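Local coordinates for protein purine nucleosidase, (IunH-1) (Sulfolobus solfataricus, PDB 3T8J) that belongs to the nucleoside hydrolase family and carries a sodium ion in a buried site that includes two aspartates, at residues A[9-14]-A[35-40]; A[40-45]-A[87-92]. All coordinates share one frame; numbering follows the deposited sequence.

Contact 1 (A[9-14]-A[35-40]); sequences DTAEDD and EGNISY. With NA (sodium ion), chain B.
Asp9 and Asn37 meet beside the sodium site, at the carboxyl ends of two neighbouring parallel strands, 3-8 and 27-33. The carboxylate of Asp9 is shared between metal and loop. Its OD2 binds the sodium ion at 2.3 Å. Its OD1 accepts the backbone N of Asn37 at 2.9 Å, on the anti side and somewhat out of the carboxylate plane. With CG between its backbone N and carbonyl carbon (chi1 57°), the carboxylate of Asp9 is placed toward the loop.

The Asn37 amide reaches back over the same residue. Its ND2 donates to Asp9 O at 3.1 Å, in the plane of that carbonyl, with a bent N-H...O angle of 140°. The amide and carboxylate planes are only 24° apart, although the two side chains cross at about a right angle. Ala11 CB packs against ND2 at 3.5 Å. Asn37 thus fixes both the backbone and the carboxylate of a metal ligand, as a second-shell residue.

Asp14 is the other carboxylate ligand, through OD1. Its OD2 takes the backbone N of Ala11 at 2.9 Å, from above the carboxylate plane. A water on the sodium ion is 2.8 Å from Asp14 OD2 and accepts from Asn37 ND2 (water O to ND2 3.2 Å). Ile121 O and Ser122 OG complete the metal shell. Ile38 CD1 lies by Thr10 O. Ala11 is the N-cap of helix 12-23. The aspartates of the loop after strand 3-8 and the first turn of this helix form the metal-binding motif of the nucleoside hydrolase family.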
loop_
_atom_site.group_PDB
_atom_site.type_symbol
_atom_site.label_atom_id
_atom_site.label_comp_id
_atom_site.label_asym_id
_atom_site.label_seq_id
_atom_site.Cartn_x
_atom_site.Cartn_y
_atom_site.Cartn_z
ATOM N N ASP A 9 -16.629 20.679 -12.953
ATOM C CA ASP A 9 -17.571 19.576 -12.676
ATOM C C ASP A 9 -18.869 20.242 -12.231
ATOM O O ASP A 9 -19.212 20.279 -11.064
ATOM C CB ASP A 9 -17.040 18.531 -11.661
ATOM C CG ASP A 9 -16.636 19.102 -10.284
ATOM O OD1 ASP A 9 -16.711 18.343 -9.287
ATOM O OD2 ASP A 9 -16.169 20.268 -10.164
ATOM N N THR A 10 -19.534 20.847 -13.205
ATOM C CA THR A 10 -20.319 22.069 -12.979
ATOM C C THR A 10 -21.439 21.962 -11.951
ATOM O O THR A 10 -22.442 21.284 -12.190
ATOM C CB THR A 10 -20.983 22.526 -14.293
ATOM O OG1 THR A 10 -20.115 22.286 -15.425
ATOM C CG2 THR A 10 -21.369 24.012 -14.206
ATOM N N ALA A 11 -21.268 22.648 -10.826
ATOM C CA ALA A 11 -22.305 22.829 -9.813
ATOM C C ALA A 11 -22.341 24.341 -9.456
ATOM O O ALA A 11 -21.755 25.187 -10.172
ATOM C CB ALA A 11 -22.008 21.933 -8.588
ATOM N N GLU A 12 -23.019 24.711 -8.376
ATOM C CA GLU A 12 -23.254 26.122 -8.062
ATOM C C GLU A 12 -22.006 27.025 -8.045
ATOM O O GLU A 12 -21.995 28.083 -8.668
ATOM C CB GLU A 12 -24.075 26.258 -6.764
ATOM C CG GLU A 12 -23.332 25.948 -5.423
ATOM C CD GLU A 12 -22.725 24.553 -5.333
ATOM O OE1 GLU A 12 -23.520 23.590 -5.136
ATOM O OE2 GLU A 12 -21.472 24.421 -5.448
ATOM N N ASP A 13 -20.949 26.573 -7.386
ATOM C CA ASP A 13 -19.785 27.439 -7.206
ATOM C C ASP A 13 -18.955 27.519 -8.490
ATOM O O ASP A 13 -18.173 28.481 -8.659
ATOM C CB ASP A 13 -18.922 26.991 -6.013
ATOM C CG ASP A 13 -18.480 28.154 -5.125
ATOM O OD1 ASP A 13 -19.274 29.094 -4.880
ATOM O OD2 ASP A 13 -17.345 28.126 -4.621
ATOM N N ASP A 14 -19.109 26.553 -9.403
ATOM C CA ASP A 14 -18.476 26.636 -10.743
ATOM C C ASP A 14 -19.168 27.724 -11.564
ATOM O O ASP A 14 -18.529 28.508 -12.245
ATOM C CB ASP A 14 -18.567 25.299 -11.516
ATOM C CG ASP A 14 -17.972 24.125 -10.772
ATOM O OD1 ASP A 14 -16.792 23.787 -11.063
ATOM O OD2 ASP A 14 -18.668 23.527 -9.894
ATOM N N GLU A 35 -15.579 14.899 -14.889
ATOM C CA GLU A 35 -16.360 14.155 -13.879
ATOM C C GLU A 35 -16.184 14.768 -12.493
ATOM O O GLU A 35 -15.095 15.318 -12.167
ATOM C CB GLU A 35 -15.957 12.655 -13.865
ATOM C CG GLU A 35 -14.721 12.298 -13.043
ATOM C CD GLU A 35 -13.381 12.627 -13.695
ATOM O OE1 GLU A 35 -13.341 12.838 -14.925
ATOM O OE2 GLU A 35 -12.357 12.617 -12.946
ATOM N N GLY A 36 -17.200 14.648 -11.656
ATOM C CA GLY A 36 -17.093 15.050 -10.256
ATOM C C GLY A 36 -18.450 15.170 -9.578
ATOM O O GLY A 36 -19.088 14.176 -9.300
ATOM N N ASN A 37 -18.814 16.393 -9.248
ATOM C CA ASN A 37 -19.926 16.684 -8.345
ATOM C C ASN A 37 -21.239 15.978 -8.687
ATOM O O ASN A 37 -21.900 15.456 -7.787
ATOM C CB ASN A 37 -20.230 18.184 -8.353
ATOM C CG ASN A 37 -19.239 19.017 -7.550
ATOM O OD1 ASN A 37 -18.734 18.595 -6.504
ATOM N ND2 ASN A 37 -19.008 20.236 -8.015
ATOM N N ILE A 38 -21.643 16.017 -9.953
ATOM C CA ILE A 38 -22.954 15.435 -10.341
ATOM C C ILE A 38 -22.842 14.685 -11.675
ATOM O O ILE A 38 -21.781 14.673 -12.312
ATOM C CB ILE A 38 -24.073 16.512 -10.417
ATOM C CG1 ILE A 38 -23.837 17.443 -11.613
ATOM C CG2 ILE A 38 -24.199 17.279 -9.106
ATOM C CD1 ILE A 38 -25.017 18.328 -11.948
ATOM N N SER A 39 -23.925 14.096 -12.138
ATOM C CA SER A 39 -23.927 13.385 -13.412
ATOM C C SER A 39 -23.268 14.219 -14.514
ATOM O O SER A 39 -23.596 15.397 -14.732
ATOM C CB SER A 39 -25.359 13.014 -13.807
ATOM O OG SER A 39 -25.567 13.102 -15.202
ATOM N N TYR A 40 -22.329 13.586 -15.204
ATOM C CA TYR A 40 -21.490 14.281 -16.199
ATOM C C TYR A 40 -22.313 14.980 -17.296
ATOM O O TYR A 40 -22.047 16.136 -17.630
ATOM C CB TYR A 40 -20.501 13.275 -16.789
ATOM C CG TYR A 40 -19.690 13.702 -17.997
ATOM C CD1 TYR A 40 -18.442 14.277 -17.857
ATOM C CD2 TYR A 40 -20.164 13.470 -19.280
ATOM C CE1 TYR A 40 -17.705 14.631 -18.994
ATOM C CE2 TYR A 40 -19.431 13.803 -20.406
ATOM C CZ TYR A 40 -18.207 14.370 -20.254
ATOM O OH TYR A 40 -17.495 14.652 -21.428
HETATM NA NA NA B . -15.459 22.406 -9.806
HETATM O O HOH W 1 -16.909 22.587 -7.961
#

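Contact 2 (A[40-45]-A[87-92]); sequences YEQEVK and VTVEPK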
loop_
_atom_site.group_PDB
_atom_site.type_symbol
_atom_site.label_atom_id
_atom_site.label_comp_id
_atom_site.label_asym_id
_atom_site.label_seq_id
_atom_site.Cartn_x
_atom_site.Cartn_y
_atom_site.Cartn_z
ATOM N N TYR A 40 -22.329 13.586 -15.204
ATOM C CA TYR A 40 -21.490 14.281 -16.199
ATOM C C TYR A 40 -22.313 14.980 -17.296
ATOM O O TYR A 40 -22.047 16.136 -17.630
ATOM C CB TYR A 40 -20.501 13.275 -16.789
ATOM C CG TYR A 40 -19.690 13.702 -17.997
ATOM C CD1 TYR A 40 -18.442 14.277 -17.857
ATOM C CD2 TYR A 40 -20.164 13.470 -19.280
ATOM C CE1 TYR A 40 -17.705 14.631 -18.994
ATOM C CE2 TYR A 40 -19.431 13.803 -20.406
ATOM C CZ TYR A 40 -18.207 14.370 -20.254
ATOM O OH TYR A 40 -17.495 14.652 -21.428
ATOM N N GLU A 41 -23.331 14.325 -17.848
ATOM C CA GLU A 41 -24.042 14.965 -18.951
ATOM C C GLU A 41 -24.841 16.204 -18.471
ATOM O O GLU A 41 -24.984 17.180 -19.213
ATOM C CB GLU A 41 -24.939 13.973 -19.697
ATOM C CG GLU A 41 -24.225 12.751 -20.268
ATOM C CD GLU A 41 -23.292 13.065 -21.443
ATOM O OE1 GLU A 41 -23.468 14.109 -22.106
ATOM O OE2 GLU A 41 -22.385 12.248 -21.716
ATOM N N GLN A 42 -25.280 16.210 -17.210
ATOM C CA GLN A 42 -25.913 17.389 -16.648
ATOM C C GLN A 42 -24.889 18.509 -16.400
ATOM O O GLN A 42 -25.213 19.699 -16.518
ATOM C CB GLN A 42 -26.719 17.075 -15.380
ATOM C CG GLN A 42 -27.549 18.257 -14.845
ATOM C CD GLN A 42 -28.596 18.770 -15.843
ATOM O OE1 GLN A 42 -29.375 17.972 -16.404
ATOM N NE2 GLN A 42 -28.637 20.079 -16.072
ATOM N N GLU A 43 -23.669 18.131 -16.057
ATOM C CA GLU A 43 -22.602 19.149 -15.907
ATOM C C GLU A 43 -22.361 19.911 -17.197
ATOM O O GLU A 43 -22.153 21.136 -17.171
ATOM C CB GLU A 43 -21.303 18.492 -15.416
ATOM C CG GLU A 43 -21.360 17.926 -14.028
ATOM C CD GLU A 43 -20.053 17.280 -13.605
ATOM O OE1 GLU A 43 -19.246 16.939 -14.514
ATOM O OE2 GLU A 43 -19.832 17.132 -12.388
ATOM N N VAL A 44 -22.372 19.209 -18.331
ATOM C CA VAL A 44 -22.229 19.853 -19.640
ATOM C C VAL A 44 -23.386 20.822 -19.910
ATOM O O VAL A 44 -23.215 21.976 -20.302
ATOM C CB VAL A 44 -22.096 18.812 -20.775
ATOM C CG1 VAL A 44 -22.002 19.479 -22.138
ATOM C CG2 VAL A 44 -20.943 17.840 -20.545
ATOM N N LYS A 45 -24.616 20.355 -19.664
ATOM C CA LYS A 45 -25.780 21.195 -19.855
ATOM C C LYS A 45 -25.809 22.410 -18.924
ATOM O O LYS A 45 -26.198 23.500 -19.335
ATOM C CB LYS A 45 -27.076 20.369 -19.716
ATOM C CG LYS A 45 -27.212 19.199 -20.724
ATOM C CD LYS A 45 -27.158 19.595 -22.175
ATOM C CE LYS A 45 -27.383 18.392 -23.128
ATOM N NZ LYS A 45 -28.802 17.864 -23.134
ATOM N N VAL A 87 -33.424 21.333 -9.569
ATOM C CA VAL A 87 -33.700 21.730 -10.954
ATOM C C VAL A 87 -32.577 21.245 -11.874
ATOM O O VAL A 87 -31.396 21.335 -11.519
ATOM C CB VAL A 87 -33.849 23.260 -11.108
ATOM C CG1 VAL A 87 -32.580 23.968 -10.785
ATOM C CG2 VAL A 87 -34.318 23.617 -12.520
ATOM N N THR A 88 -32.966 20.708 -13.029
ATOM C CA THR A 88 -32.061 20.209 -14.049
ATOM C C THR A 88 -32.274 21.022 -15.312
ATOM O O THR A 88 -33.167 20.757 -16.115
ATOM C CB THR A 88 -32.259 18.716 -14.321
ATOM O OG1 THR A 88 -33.631 18.460 -14.635
ATOM C CG2 THR A 88 -31.877 17.885 -13.078
ATOM N N VAL A 89 -31.420 22.033 -15.487
ATOM C CA VAL A 89 -31.570 22.992 -16.566
ATOM C C VAL A 89 -31.151 22.423 -17.914
ATOM O O VAL A 89 -30.481 21.397 -17.982
ATOM C CB VAL A 89 -30.723 24.298 -16.328
ATOM C CG1 VAL A 89 -31.122 25.002 -15.031
ATOM C CG2 VAL A 89 -29.198 24.000 -16.344
ATOM N N GLU A 90 -31.547 23.113 -18.973
ATOM C CA GLU A 90 -31.254 22.700 -20.341
ATOM C C GLU A 90 -31.047 23.983 -21.152
ATOM O O GLU A 90 -31.915 24.863 -21.146
ATOM C CB GLU A 90 -32.424 21.852 -20.912
ATOM C CG GLU A 90 -32.226 21.259 -22.328
ATOM C CD GLU A 90 -31.110 20.217 -22.444
ATOM O OE1 GLU A 90 -30.522 19.815 -21.416
ATOM O OE2 GLU A 90 -30.829 19.801 -23.600
ATOM N N PRO A 91 -29.916 24.097 -21.859
ATOM C CA PRO A 91 -29.779 25.238 -22.773
ATOM C C PRO A 91 -30.816 25.218 -23.880
ATOM O O PRO A 91 -31.272 24.140 -24.322
ATOM C CB PRO A 91 -28.382 25.043 -23.370
ATOM C CG PRO A 91 -28.166 23.557 -23.298
ATOM C CD PRO A 91 -28.813 23.136 -22.000
ATOM N N LYS A 92 -31.194 26.415 -24.324
ATOM C CA LYS A 92 -32.137 26.558 -25.417
ATOM C C LYS A 92 -31.511 26.480 -26.790
ATOM O O LYS A 92 -32.168 26.075 -27.746
ATOM C CB LYS A 92 -32.893 27.877 -25.269
ATOM C CG LYS A 92 -33.813 27.920 -24.060
ATOM C CD LYS A 92 -34.608 29.219 -24.048
ATOM C CE LYS A 92 -35.418 29.376 -22.772
ATOM N NZ LYS A 92 -36.336 28.215 -22.577
#
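Gln42 CG is anti to the backbone N (chi1 -173°), and a bend at chi2 brings the amide of Gln42 round to the loop 87-92. On the next turn of the helix, Lys45 CG lies anti to the carbonyl carbon (chi1 -60°). The lysine chain bends at chi2 and again at chi4, and its NZ ends beside the carboxylate of Glu90.

The amide of Gln42 makes the bond to the loop backbone. NE2 donates to Val89 O at 3.0 Å, and the bond is nearly straight, with an N-H...O angle of 173°. The acceptor lies in the amide plane of Gln42, while the donor is tilted slightly from the carbonyl plane of Val89. NE2 also bonds to Asn46 OD1 of the same helix, so two acceptors hold the amide. At the other end of the amide, OE1 rests against Thr88 CB at 3.6 Å. Val89 CG2 comes near NE2.

Lys45 and Glu90 form a salt bridge. NZ is 2.8 Å from Glu90 OE2, on the syn side of that oxygen. A weaker bond runs from NZ to OE1 at 3.1 Å. Glu90 OE1 also comes close to the lysine chain, 3.4 Å from Lys45 CG. Pro91 adds an apolar touch: its CD is 3.9 Å from Lys45 CD. The same Pro91 CD also approaches Lys45 O. The Pro91 and Lys45 side chains cross at about a right angle.

This is a surface contact. It lays the loop between helices 76-79 and 101-111 along the outer side of helix 40-53. Val89 continues onto Asn46 and Trp49, and Pro91 onto Leu48 and Glu52. The inner side of the same helix, through Val44, faces strand 27-33.

Contacts 1 and 2 follow one another along the chain and share Tyr40, where the loop after strand 27-33 runs into helix 40-53. Their centres are 10 Å apart. Glu43, in the first turn of that helix, joins them from the side facing the metal site. Its OE2 is 3.2 Å from Ile38 N, a probable hydrogen bond, and packs against Asp9 CB. Its backbone O is 2.9 Å from Thr10 OG1, probably also bonded. Contact 1 holds two of the four protein ligands of the sodium ion, Asp9 and Asp14. Contact 2 lies farther out, with the Gln42 side chain about 14 Å from the ion, and ties the helix to a surface loop.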